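Local structure of 2,3-dehydroadipyl-CoA hydratase (Escherichia coli, 4FZW) at residues 50-55 against 97-102; 118-123 against 175-180; 109-114 against 126-131. The protein catalyses the reversible hydration of 2,3-dehydroadipyl-CoA to 3-hydroxyadipyl-CoA in the breakdown of phenylacetate. All coordinates share one frame; numbering follows the deposited sequence.

Contact 1: residues 50-55 against 97-102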
ATOM      1  N   ILE B  50      15.769 -28.607  12.654  1.00 49.32           N
ATOM      2  CA  ILE B  50      16.417 -27.330  12.349  1.00 47.44           C
ATOM      3  C   ILE B  50      15.573 -26.116  12.757  1.00 48.70           C
ATOM      4  O   ILE B  50      14.348 -26.095  12.561  1.00 52.45           O
ATOM      5  CB  ILE B  50      16.777 -27.199  10.865  1.00 47.03           C
ATOM      6  CG1 ILE B  50      17.666 -28.364  10.431  1.00 49.77           C
ATOM      7  CG2 ILE B  50      17.426 -25.846  10.611  1.00 42.92           C
ATOM      8  CD1 ILE B  50      18.039 -28.357   8.972  1.00 48.26           C
ATOM      9  N   SER B  51      16.246 -25.114  13.319  1.00 46.78           N
ATOM     10  CA  SER B  51      15.606 -23.893  13.821  1.00 46.51           C
ATOM     11  C   SER B  51      16.175 -22.619  13.176  1.00 45.27           C
ATOM     12  O   SER B  51      15.455 -21.646  12.965  1.00 45.74           O
ATOM     13  CB  SER B  51      15.734 -23.804  15.339  1.00 42.96           C
ATOM     14  OG  SER B  51      15.018 -24.852  15.962  1.00 47.52           O
ATOM     15  N   VAL B  52      17.468 -22.638  12.857  1.00 46.14           N
ATOM     16  CA  VAL B  52      18.153 -21.500  12.233  1.00 43.01           C
ATOM     17  C   VAL B  52      19.118 -21.988  11.144  1.00 41.45           C
ATOM     18  O   VAL B  52      19.661 -23.101  11.222  1.00 43.38           O
ATOM     19  CB  VAL B  52      18.979 -20.688  13.268  1.00 40.79           C
ATOM     20  CG1 VAL B  52      19.593 -19.459  12.608  1.00 34.88           C
ATOM     21  CG2 VAL B  52      18.115 -20.289  14.475  1.00 38.74           C
ATOM     22  N   CYS B  53      19.326 -21.149  10.134  1.00 34.09           N
ATOM     23  CA  CYS B  53      20.392 -21.372   9.172  1.00 36.88           C
ATOM     24  C   CYS B  53      21.438 -20.233   9.278  1.00 41.84           C
ATOM     25  O   CYS B  53      21.132 -19.126   9.753  1.00 39.04           O
ATOM     26  CB  CYS B  53      19.824 -21.515   7.757  1.00 34.19           C
ATOM     27  SG  CYS B  53      21.001 -21.917   6.434  1.00 40.06           S
ATOM     28  N   VAL B  54      22.674 -20.543   8.888  1.00 30.96           N
ATOM     29  CA  VAL B  54      23.734 -19.563   8.766  1.00 34.13           C
ATOM     30  C   VAL B  54      24.277 -19.775   7.361  1.00 37.74           C
ATOM     31  O   VAL B  54      24.445 -20.928   6.931  1.00 35.71           O
ATOM     32  CB  VAL B  54      24.877 -19.810   9.797  1.00 35.69           C
ATOM     33  CG1 VAL B  54      26.121 -18.986   9.470  1.00 33.40           C
ATOM     34  CG2 VAL B  54      24.399 -19.544  11.204  1.00 31.81           C
ATOM     35  N   ILE B  55      24.561 -18.685   6.648  1.00 38.41           N
ATOM     36  CA  ILE B  55      25.102 -18.766   5.285  1.00 38.49           C
ATOM     37  C   ILE B  55      26.442 -18.024   5.205  1.00 35.62           C
ATOM     38  O   ILE B  55      26.537 -16.854   5.550  1.00 36.66           O
ATOM     39  CB  ILE B  55      24.100 -18.187   4.236  1.00 34.91           C
ATOM     40  CG1 ILE B  55      22.891 -19.113   4.062  1.00 38.87           C
ATOM     41  CG2 ILE B  55      24.767 -17.969   2.889  1.00 34.01           C
ATOM     42  CD1 ILE B  55      21.981 -18.742   2.842  1.00 40.88           C
ATOM     43  N   PRO B  97      14.673 -18.402  10.697  1.00 39.81           N
ATOM     44  CA  PRO B  97      15.728 -17.381  10.794  1.00 40.49           C
ATOM     45  C   PRO B  97      16.956 -17.703   9.946  1.00 38.56           C
ATOM     46  O   PRO B  97      17.446 -18.832   9.925  1.00 38.97           O
ATOM     47  CB  PRO B  97      16.074 -17.386  12.277  1.00 40.09           C
ATOM     48  CG  PRO B  97      14.723 -17.681  12.919  1.00 42.24           C
ATOM     49  CD  PRO B  97      14.070 -18.703  12.008  1.00 34.39           C
ATOM     50  N   LEU B  98      17.442 -16.696   9.236  1.00 38.70           N
ATOM     51  CA  LEU B  98      18.512 -16.885   8.277  1.00 36.65           C
ATOM     52  C   LEU B  98      19.555 -15.807   8.510  1.00 37.46           C
ATOM     53  O   LEU B  98      19.293 -14.607   8.338  1.00 39.21           O
ATOM     54  CB  LEU B  98      17.958 -16.816   6.849  1.00 33.58           C
ATOM     55  CG  LEU B  98      18.847 -17.158   5.654  1.00 35.70           C
ATOM     56  CD1 LEU B  98      19.436 -18.551   5.751  1.00 36.84           C
ATOM     57  CD2 LEU B  98      18.045 -17.001   4.375  1.00 36.23           C
ATOM     58  N   ILE B  99      20.738 -16.250   8.913  1.00 38.71           N
ATOM     59  CA  ILE B  99      21.831 -15.349   9.223  1.00 35.39           C
ATOM     60  C   ILE B  99      22.945 -15.463   8.169  1.00 38.04           C
ATOM     61  O   ILE B  99      23.385 -16.570   7.809  1.00 35.25           O
ATOM     62  CB  ILE B  99      22.366 -15.582  10.664  1.00 36.42           C
ATOM     63  CG1 ILE B  99      21.250 -15.320  11.693  1.00 35.58           C
ATOM     64  CG2 ILE B  99      23.540 -14.661  10.943  1.00 39.56           C
ATOM     65  CD1 ILE B  99      21.454 -16.011  13.036  1.00 33.13           C
ATOM     66  N   ALA B 100      23.369 -14.316   7.650  1.00 35.49           N
ATOM     67  CA  ALA B 100      24.479 -14.271   6.718  1.00 35.22           C
ATOM     68  C   ALA B 100      25.720 -13.878   7.504  1.00 36.94           C
ATOM     69  O   ALA B 100      25.748 -12.806   8.105  1.00 38.58           O
ATOM     70  CB  ALA B 100      24.213 -13.256   5.628  1.00 33.18           C
ATOM     71  N   ALA B 101      26.730 -14.744   7.521  1.00 36.35           N
ATOM     72  CA  ALA B 101      28.019 -14.417   8.124  1.00 35.96           C
ATOM     73  C   ALA B 101      28.958 -14.042   7.011  1.00 37.99           C
ATOM     74  O   ALA B 101      29.434 -14.909   6.281  1.00 37.92           O
ATOM     75  CB  ALA B 101      28.562 -15.606   8.878  1.00 37.66           C
ATOM     76  N   VAL B 102      29.210 -12.749   6.870  1.00 37.18           N
ATOM     77  CA  VAL B 102      29.968 -12.268   5.727  1.00 35.27           C
ATOM     78  C   VAL B 102      31.415 -11.929   6.085  1.00 37.70           C
ATOM     79  O   VAL B 102      31.681 -11.108   6.946  1.00 35.45           O
ATOM     80  CB  VAL B 102      29.284 -11.056   5.068  1.00 36.04           C
ATOM     81  CG1 VAL B 102      29.965 -10.686   3.735  1.00 34.36           C
ATOM     82  CG2 VAL B 102      27.817 -11.327   4.865  1.00 32.09           C
TER

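Contact 2: residues 118-123 against 175-180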
ATOM      1  N   ASP B 118      17.986 -12.371   7.221  1.00 28.74           N
ATOM      2  CA  ASP B 118      17.260 -11.609   8.226  1.00 32.33           C
ATOM      3  C   ASP B 118      18.251 -10.736   8.992  1.00 39.00           C
ATOM      4  O   ASP B 118      17.957  -9.599   9.394  1.00 35.72           O
ATOM      5  CB  ASP B 118      16.525 -12.561   9.175  1.00 34.43           C
ATOM      6  CG  ASP B 118      15.596 -13.531   8.435  1.00 43.93           C
ATOM      7  OD1 ASP B 118      14.711 -13.065   7.675  1.00 44.36           O
ATOM      8  OD2 ASP B 118      15.760 -14.759   8.600  1.00 39.70           O
ATOM      9  N   VAL B 119      19.456 -11.272   9.153  1.00 35.89           N
ATOM     10  CA  VAL B 119      20.489 -10.622   9.938  1.00 36.89           C
ATOM     11  C   VAL B 119      21.837 -10.782   9.262  1.00 37.23           C
ATOM     12  O   VAL B 119      22.166 -11.846   8.734  1.00 36.18           O
ATOM     13  CB  VAL B 119      20.586 -11.245  11.349  1.00 38.01           C
ATOM     14  CG1 VAL B 119      21.554 -10.439  12.209  1.00 34.02           C
ATOM     15  CG2 VAL B 119      19.184 -11.359  12.001  1.00 31.69           C
ATOM     16  N   VAL B 120      22.636  -9.726   9.289  1.00 40.13           N
ATOM     17  CA  VAL B 120      24.009  -9.846   8.810  1.00 34.76           C
ATOM     18  C   VAL B 120      25.019  -9.542   9.894  1.00 38.00           C
ATOM     19  O   VAL B 120      24.983  -8.460  10.499  1.00 39.50           O
ATOM     20  CB  VAL B 120      24.305  -8.944   7.609  1.00 36.45           C
ATOM     21  CG1 VAL B 120      25.664  -9.332   6.988  1.00 36.83           C
ATOM     22  CG2 VAL B 120      23.180  -9.043   6.562  1.00 33.72           C
ATOM     23  N   VAL B 121      25.896 -10.516  10.154  1.00 38.96           N
ATOM     24  CA  VAL B 121      27.109 -10.322  10.959  1.00 36.96           C
ATOM     25  C   VAL B 121      28.305 -10.339  10.019  1.00 38.78           C
ATOM     26  O   VAL B 121      28.435 -11.255   9.195  1.00 36.44           O
ATOM     27  CB  VAL B 121      27.290 -11.441  11.991  1.00 37.20           C
ATOM     28  CG1 VAL B 121      26.055 -11.563  12.836  1.00 39.97           C
ATOM     29  CG2 VAL B 121      27.576 -12.766  11.300  1.00 38.77           C
ATOM     30  N   ALA B 122      29.169  -9.328  10.131  1.00 39.57           N
ATOM     31  CA  ALA B 122      30.247  -9.122   9.158  1.00 35.62           C
ATOM     32  C   ALA B 122      31.639  -9.219   9.779  1.00 38.42           C
ATOM     33  O   ALA B 122      31.806  -9.074  10.993  1.00 38.09           O
ATOM     34  CB  ALA B 122      30.082  -7.781   8.476  1.00 33.16           C
ATOM     35  N   GLY B 123      32.636  -9.440   8.926  1.00 38.83           N
ATOM     36  CA  GLY B 123      34.021  -9.470   9.336  1.00 31.63           C
ATOM     37  C   GLY B 123      34.566  -8.052   9.202  1.00 38.86           C
ATOM     38  O   GLY B 123      34.039  -7.256   8.401  1.00 32.49           O
ATOM     39  N   GLY B 175      23.413   0.575   9.100  1.00 37.75           N
ATOM     40  CA  GLY B 175      22.385  -0.393   9.441  1.00 29.85           C
ATOM     41  C   GLY B 175      22.169  -1.509   8.431  1.00 33.01           C
ATOM     42  O   GLY B 175      21.161  -2.208   8.479  1.00 37.06           O
ATOM     43  N   LEU B 176      23.114  -1.683   7.511  1.00 35.70           N
ATOM     44  CA  LEU B 176      23.104  -2.817   6.570  1.00 35.28           C
ATOM     45  C   LEU B 176      23.522  -4.090   7.324  1.00 34.25           C
ATOM     46  O   LEU B 176      23.082  -5.192   7.028  1.00 36.58           O
ATOM     47  CB  LEU B 176      24.035  -2.534   5.355  1.00 32.94           C
ATOM     48  CG  LEU B 176      24.043  -3.413   4.077  1.00 31.44           C
ATOM     49  CD1 LEU B 176      25.066  -2.914   3.091  1.00 31.94           C
ATOM     50  CD2 LEU B 176      24.312  -4.884   4.343  1.00 33.94           C
ATOM     51  N   VAL B 177      24.356  -3.905   8.337  1.00 38.95           N
ATOM     52  CA  VAL B 177      24.925  -5.000   9.127  1.00 38.27           C
ATOM     53  C   VAL B 177      24.675  -4.671  10.592  1.00 35.78           C
ATOM     54  O   VAL B 177      24.538  -3.514  10.950  1.00 38.50           O
ATOM     55  CB  VAL B 177      26.451  -5.116   8.839  1.00 38.90           C
ATOM     56  CG1 VAL B 177      27.164  -5.900   9.911  1.00 42.11           C
ATOM     57  CG2 VAL B 177      26.683  -5.722   7.460  1.00 35.81           C
ATOM     58  N   SER B 178      24.600  -5.674  11.448  1.00 34.21           N
ATOM     59  CA  SER B 178      24.319  -5.390  12.848  1.00 33.53           C
ATOM     60  C   SER B 178      25.392  -5.945  13.793  1.00 34.59           C
ATOM     61  O   SER B 178      25.189  -6.015  15.004  1.00 33.67           O
ATOM     62  CB  SER B 178      22.899  -5.853  13.244  1.00 36.06           C
ATOM     63  OG  SER B 178      22.688  -7.236  13.007  1.00 40.25           O
ATOM     64  N   ASP B 179      26.537  -6.315  13.227  1.00 37.70           N
ATOM     65  CA  ASP B 179      27.671  -6.843  13.987  1.00 36.83           C
ATOM     66  C   ASP B 179      28.885  -6.837  13.091  1.00 39.36           C
ATOM     67  O   ASP B 179      28.799  -7.264  11.931  1.00 36.95           O
ATOM     68  CB  ASP B 179      27.430  -8.285  14.462  1.00 35.14           C
ATOM     69  CG  ASP B 179      26.970  -8.361  15.900  1.00 40.22           C
ATOM     70  OD1 ASP B 179      27.504  -7.614  16.756  1.00 46.70           O
ATOM     71  OD2 ASP B 179      26.075  -9.185  16.173  1.00 41.02           O
ATOM     72  N   VAL B 180      30.000  -6.349  13.643  1.00 38.83           N
ATOM     73  CA  VAL B 180      31.297  -6.393  12.980  1.00 36.18           C
ATOM     74  C   VAL B 180      32.328  -7.066  13.908  1.00 38.86           C
ATOM     75  O   VAL B 180      32.580  -6.594  15.022  1.00 37.42           O
ATOM     76  CB  VAL B 180      31.807  -4.985  12.629  1.00 35.49           C
ATOM     77  CG1 VAL B 180      33.276  -5.041  12.117  1.00 37.12           C
ATOM     78  CG2 VAL B 180      30.914  -4.326  11.626  1.00 35.29           C
TER

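Contact 3: residues 109-114 against 126-131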
ATOM      1  N   ALA B 109      25.312 -10.083  -6.594  1.00 43.67           N
ATOM      2  CA  ALA B 109      24.408 -11.111  -6.078  1.00 37.78           C
ATOM      3  C   ALA B 109      24.777 -11.479  -4.638  1.00 39.89           C
ATOM      4  O   ALA B 109      23.900 -11.862  -3.826  1.00 33.97           O
ATOM      5  CB  ALA B 109      24.452 -12.337  -6.960  1.00 39.90           C
ATOM      6  N   GLY B 110      26.078 -11.380  -4.338  1.00 37.46           N
ATOM      7  CA  GLY B 110      26.562 -11.621  -3.000  1.00 31.65           C
ATOM      8  C   GLY B 110      25.986 -10.633  -1.989  1.00 34.77           C
ATOM      9  O   GLY B 110      25.550 -11.026  -0.902  1.00 34.70           O
ATOM     10  N   CYS B 111      25.991  -9.347  -2.326  1.00 32.38           N
ATOM     11  CA  CYS B 111      25.377  -8.381  -1.444  1.00 31.83           C
ATOM     12  C   CYS B 111      23.890  -8.672  -1.368  1.00 36.67           C
ATOM     13  O   CYS B 111      23.329  -8.709  -0.274  1.00 35.24           O
ATOM     14  CB  CYS B 111      25.608  -6.963  -1.935  1.00 33.20           C
ATOM     15  SG  CYS B 111      24.931  -5.712  -0.834  1.00 40.31           S
ATOM     16  N   GLU B 112      23.264  -8.887  -2.534  1.00 37.00           N
ATOM     17  CA  GLU B 112      21.828  -9.193  -2.628  1.00 34.57           C
ATOM     18  C   GLU B 112      21.437 -10.393  -1.802  1.00 29.52           C
ATOM     19  O   GLU B 112      20.430 -10.354  -1.113  1.00 29.48           O
ATOM     20  CB  GLU B 112      21.377  -9.355  -4.089  1.00 34.18           C
ATOM     21  CG  GLU B 112      21.290  -8.014  -4.767  1.00 36.60           C
ATOM     22  CD  GLU B 112      21.162  -8.094  -6.247  1.00 41.46           C
ATOM     23  OE1 GLU B 112      21.671  -9.063  -6.854  1.00 43.16           O
ATOM     24  OE2 GLU B 112      20.545  -7.162  -6.809  1.00 42.32           O
ATOM     25  N   LEU B 113      22.252 -11.445  -1.855  1.00 32.98           N
ATOM     26  CA  LEU B 113      22.060 -12.606  -0.986  1.00 31.62           C
ATOM     27  C   LEU B 113      22.005 -12.183   0.473  1.00 34.10           C
ATOM     28  O   LEU B 113      21.046 -12.477   1.169  1.00 34.02           O
ATOM     29  CB  LEU B 113      23.164 -13.640  -1.209  1.00 32.22           C
ATOM     30  CG  LEU B 113      23.100 -14.935  -0.386  1.00 34.33           C
ATOM     31  CD1 LEU B 113      21.742 -15.664  -0.636  1.00 28.01           C
ATOM     32  CD2 LEU B 113      24.291 -15.871  -0.665  1.00 35.09           C
ATOM     33  N   ALA B 114      23.030 -11.465   0.926  1.00 35.88           N
ATOM     34  CA  ALA B 114      23.120 -11.029   2.326  1.00 33.45           C
ATOM     35  C   ALA B 114      21.931 -10.147   2.771  1.00 30.39           C
ATOM     36  O   ALA B 114      21.335 -10.373   3.823  1.00 32.19           O
ATOM     37  CB  ALA B 114      24.453 -10.341   2.569  1.00 30.91           C
ATOM     38  N   ALA B 126      35.164  -7.112   5.645  1.00 39.37           N
ATOM     39  CA  ALA B 126      34.075  -7.367   4.680  1.00 39.73           C
ATOM     40  C   ALA B 126      33.754  -6.128   3.843  1.00 39.10           C
ATOM     41  O   ALA B 126      33.918  -4.994   4.308  1.00 38.42           O
ATOM     42  CB  ALA B 126      32.823  -7.861   5.396  1.00 36.62           C
ATOM     43  N   ARG B 127      33.320  -6.349   2.605  1.00 37.95           N
ATOM     44  CA  ARG B 127      32.880  -5.253   1.737  1.00 39.64           C
ATOM     45  C   ARG B 127      31.483  -5.533   1.158  1.00 36.78           C
ATOM     46  O   ARG B 127      31.099  -6.680   0.928  1.00 33.06           O
ATOM     47  CB  ARG B 127      33.882  -4.998   0.608  1.00 39.93           C
ATOM     48  CG  ARG B 127      35.345  -5.105   1.023  1.00 41.83           C
ATOM     49  CD  ARG B 127      35.921  -3.782   1.483  1.00 42.84           C
ATOM     50  NE  ARG B 127      35.828  -2.753   0.452  1.00 46.59           N
ATOM     51  CZ  ARG B 127      36.231  -1.496   0.612  1.00 46.21           C
ATOM     52  NH1 ARG B 127      36.764  -1.117   1.767  1.00 43.80           N
ATOM     53  NH2 ARG B 127      36.097  -0.621  -0.377  1.00 42.68           N
ATOM     54  N   PHE B 128      30.723  -4.470   0.952  1.00 36.59           N
ATOM     55  CA  PHE B 128      29.363  -4.585   0.475  1.00 31.79           C
ATOM     56  C   PHE B 128      29.195  -3.593  -0.643  1.00 34.64           C
ATOM     57  O   PHE B 128      29.463  -2.409  -0.460  1.00 35.76           O
ATOM     58  CB  PHE B 128      28.362  -4.245   1.579  1.00 29.51           C
ATOM     59  CG  PHE B 128      28.289  -5.267   2.685  1.00 34.01           C
ATOM     60  CD1 PHE B 128      28.949  -5.043   3.889  1.00 31.29           C
ATOM     61  CD2 PHE B 128      27.526  -6.433   2.541  1.00 31.88           C
ATOM     62  CE1 PHE B 128      28.879  -5.977   4.923  1.00 32.97           C
ATOM     63  CE2 PHE B 128      27.453  -7.368   3.561  1.00 28.24           C
ATOM     64  CZ  PHE B 128      28.138  -7.147   4.753  1.00 34.17           C
ATOM     65  N   GLY B 129      28.729  -4.068  -1.795  1.00 35.59           N
ATOM     66  CA  GLY B 129      28.481  -3.194  -2.924  1.00 35.02           C
ATOM     67  C   GLY B 129      27.684  -3.841  -4.044  1.00 38.53           C
ATOM     68  O   GLY B 129      27.560  -5.065  -4.128  1.00 38.31           O
ATOM     69  N   LEU B 130      27.160  -3.000  -4.922  1.00 35.73           N
ATOM     70  CA  LEU B 130      26.371  -3.444  -6.062  1.00 38.13           C
ATOM     71  C   LEU B 130      26.940  -2.842  -7.356  1.00 37.50           C
ATOM     72  O   LEU B 130      26.419  -1.854  -7.873  1.00 36.56           O
ATOM     73  CB  LEU B 130      24.898  -3.036  -5.861  1.00 34.25           C
ATOM     74  CG  LEU B 130      24.142  -3.737  -4.719  1.00 35.00           C
ATOM     75  CD1 LEU B 130      23.069  -2.834  -4.140  1.00 35.55           C
ATOM     76  CD2 LEU B 130      23.520  -5.098  -5.154  1.00 33.66           C
ATOM     77  N   PRO B 131      28.011  -3.450  -7.897  1.00 40.33           N
ATOM     78  CA  PRO B 131      28.667  -2.858  -9.069  1.00 42.64           C
ATOM     79  C   PRO B 131      27.986  -3.234 -10.385  1.00 42.12           C
ATOM     80  O   PRO B 131      28.637  -3.186 -11.426  1.00 48.09           O
ATOM     81  CB  PRO B 131      30.055  -3.485  -9.030  1.00 32.67           C
ATOM     82  CG  PRO B 131      29.814  -4.828  -8.497  1.00 34.11           C
ATOM     83  CD  PRO B 131      28.650  -4.722  -7.516  1.00 39.42           C
TER

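Contact 1: residues 50-55 against 97-102
The side chain of I55 slants across that of L98, meeting its CD1 methyl, and the isoleucine can be followed outward atom by atom. Its CB lies 4.0 Å from O of I99. CG1 is anti to the carbonyl carbon and beside the backbone N (chi1 -71°), a turn that takes it to 3.9 Å from L98 CD1. Beyond it the chain runs on extended, and CD1 also lies 3.9 Å from L98 CD1, while the branch CG2 packs against L113 of helix 109-116. L98 CD1 also serves C53, touching its CB at 3.6 Å and approaching SG. Helix 31-46 lies over this face, with L37 against I55 and L41 against both C53 and L98.

The backbones beneath are neighbouring parallel strands, 52-55 and 98-102, in the central sheet of the crotonase fold. The chain between them, which lends strand 63-64 to the smaller sheet and then turns helical, follows the repeated beta-beta-alpha pattern of this fold. Four hydrogen bonds alternate along the pair: C53 N to P97 O, I99 N to C53 O, I55 N to I99 O and A101 N to I55 O. The first is nearly straight, at 175° on the hydrogen. I99 N instead approaches C53 O from above the carbonyl plane. V54 CA adds a C-H...O contact to I99 O, which thus meets both a C-H and an N-H of the strand across from it.

On the face bearing V54 and I99, V54 CG1 rests 4.2 Å from A101 CB. Near the start of the pair, V52 CG1 is 3.9 Å from I99 CD1, and V52 crosses P97 at about a right angle, CG1 to CB 4.1 Å. M197 of helix 186-197 packs on V52, P97 and I99, and P97 further meets L161 of the second subunit.

Contact 2: residues 118-123 against 175-180
S178 N donates an almost perfectly straight bond to V120 O (3.0 Å, 179° at the hydrogen) and A122 N donates to D179 O (2.8 Å), although the two backbones run 47° apart. This is the border of the central crotonase-fold sheet: strand 119-123 takes up the incoming 180-181 edge strand through a parallel bridge between A122 and V180. V180 CA adds a C-H...O contact to A122 O.

V177 spreads its two methyls over V120 and A122. With CG1 anti to the backbone N (chi1 162°), CG1 meets A122 CB at 3.8 Å and also approaches V120 O, while CG2 crosses to V120 CG1 at 3.8 Å. F128 of strand 127-129 packs on both valines. An alanine in place of V177 would probably leave a gap between V120, A122 and F128, with V120 CG1 deprived of the CG2 methyl and A122 CB of CG1.

V121 and D179 run abreast in the same direction, with V121 CG1 3.9 Å from D179 CB. D179 OD2 forms a salt bridge with K158 of the second subunit. At the other end of strand 119-123, D118 OD2 pairs with K209 and accepts a hydrogen bond from L98 N. S178 OG rests 3.5 Å from V119 CG1 and hydrogen-bonds to S154 OG of the second subunit.

Contact 3: residues 109-114 against 126-131
C111 points from helix 109-114 at the strand crossing it, and its CB comes within 3.5 Å of G129 O. Its SG, anti to the backbone N (chi1 -177°), extends to the edge of the F128 ring, 4.3 Å from CD2. A114, one helical turn on, sets its CB near the plane of the same ring, 4.3 Å from CE2. The helix therefore meets the rim of the phenylalanine with a thiol and a methyl. L130 supplies the other half of the contact. Its CD2 lies 3.7 Å from E112 CG and 4.0 Å from E112 CD, the two side chains crossing at about a right angle, and it also approaches C111 CB at 4.3 Å. No hydrogen bond joins the segments, whose axes stand 99° apart.

A second shell positions these groups. E112 OE2 accepts hydrogen bonds from the backbone N of both A141 and G143, which fix the carboxylate beyond its hydrocarbon contact with L130; OE1 has a weak hydrogen bond to a bound glycerol. L147 and V160 of helix 146-162 pack on L130. The F128 ring is further flanked by A106, I166 and V177, and strand 127-129 is held in its own small sheet by backbone bonds from R127 to A106, F128 to I166 and G129 to G108.

A short helix starting just after G108 is here braced by a small sheet set apart from the central one; as in related hydratases of the crotonase superfamily, this helix probably carries a catalytic glutamate, E112, and its first turn probably helps form the oxyanion hole, consistent with the glycerol beside E112.

Following the chain from the N terminus, contact 1 comes first, closing a loop of 41 residues and completing before the others begin. Contacts 2 and 3 then cross: their segments alternate, in the order 109-114, 118-123, 126-131, 175-180. Contact 3 closes a short loop that contains strand 119-123, whereas contact 2 spans 51 residues, including strand 127-129, before returning to the central sheet. There strands 98-102 and 119-123 are neighbours, so contacts 1 and 2 continue one sheet, with V102 O probably hydrogen-bonded to G123 N. Contact 3 joins helix 109-116 to the smaller sheet, and the helix meets the central sheet where A114 packs on A100.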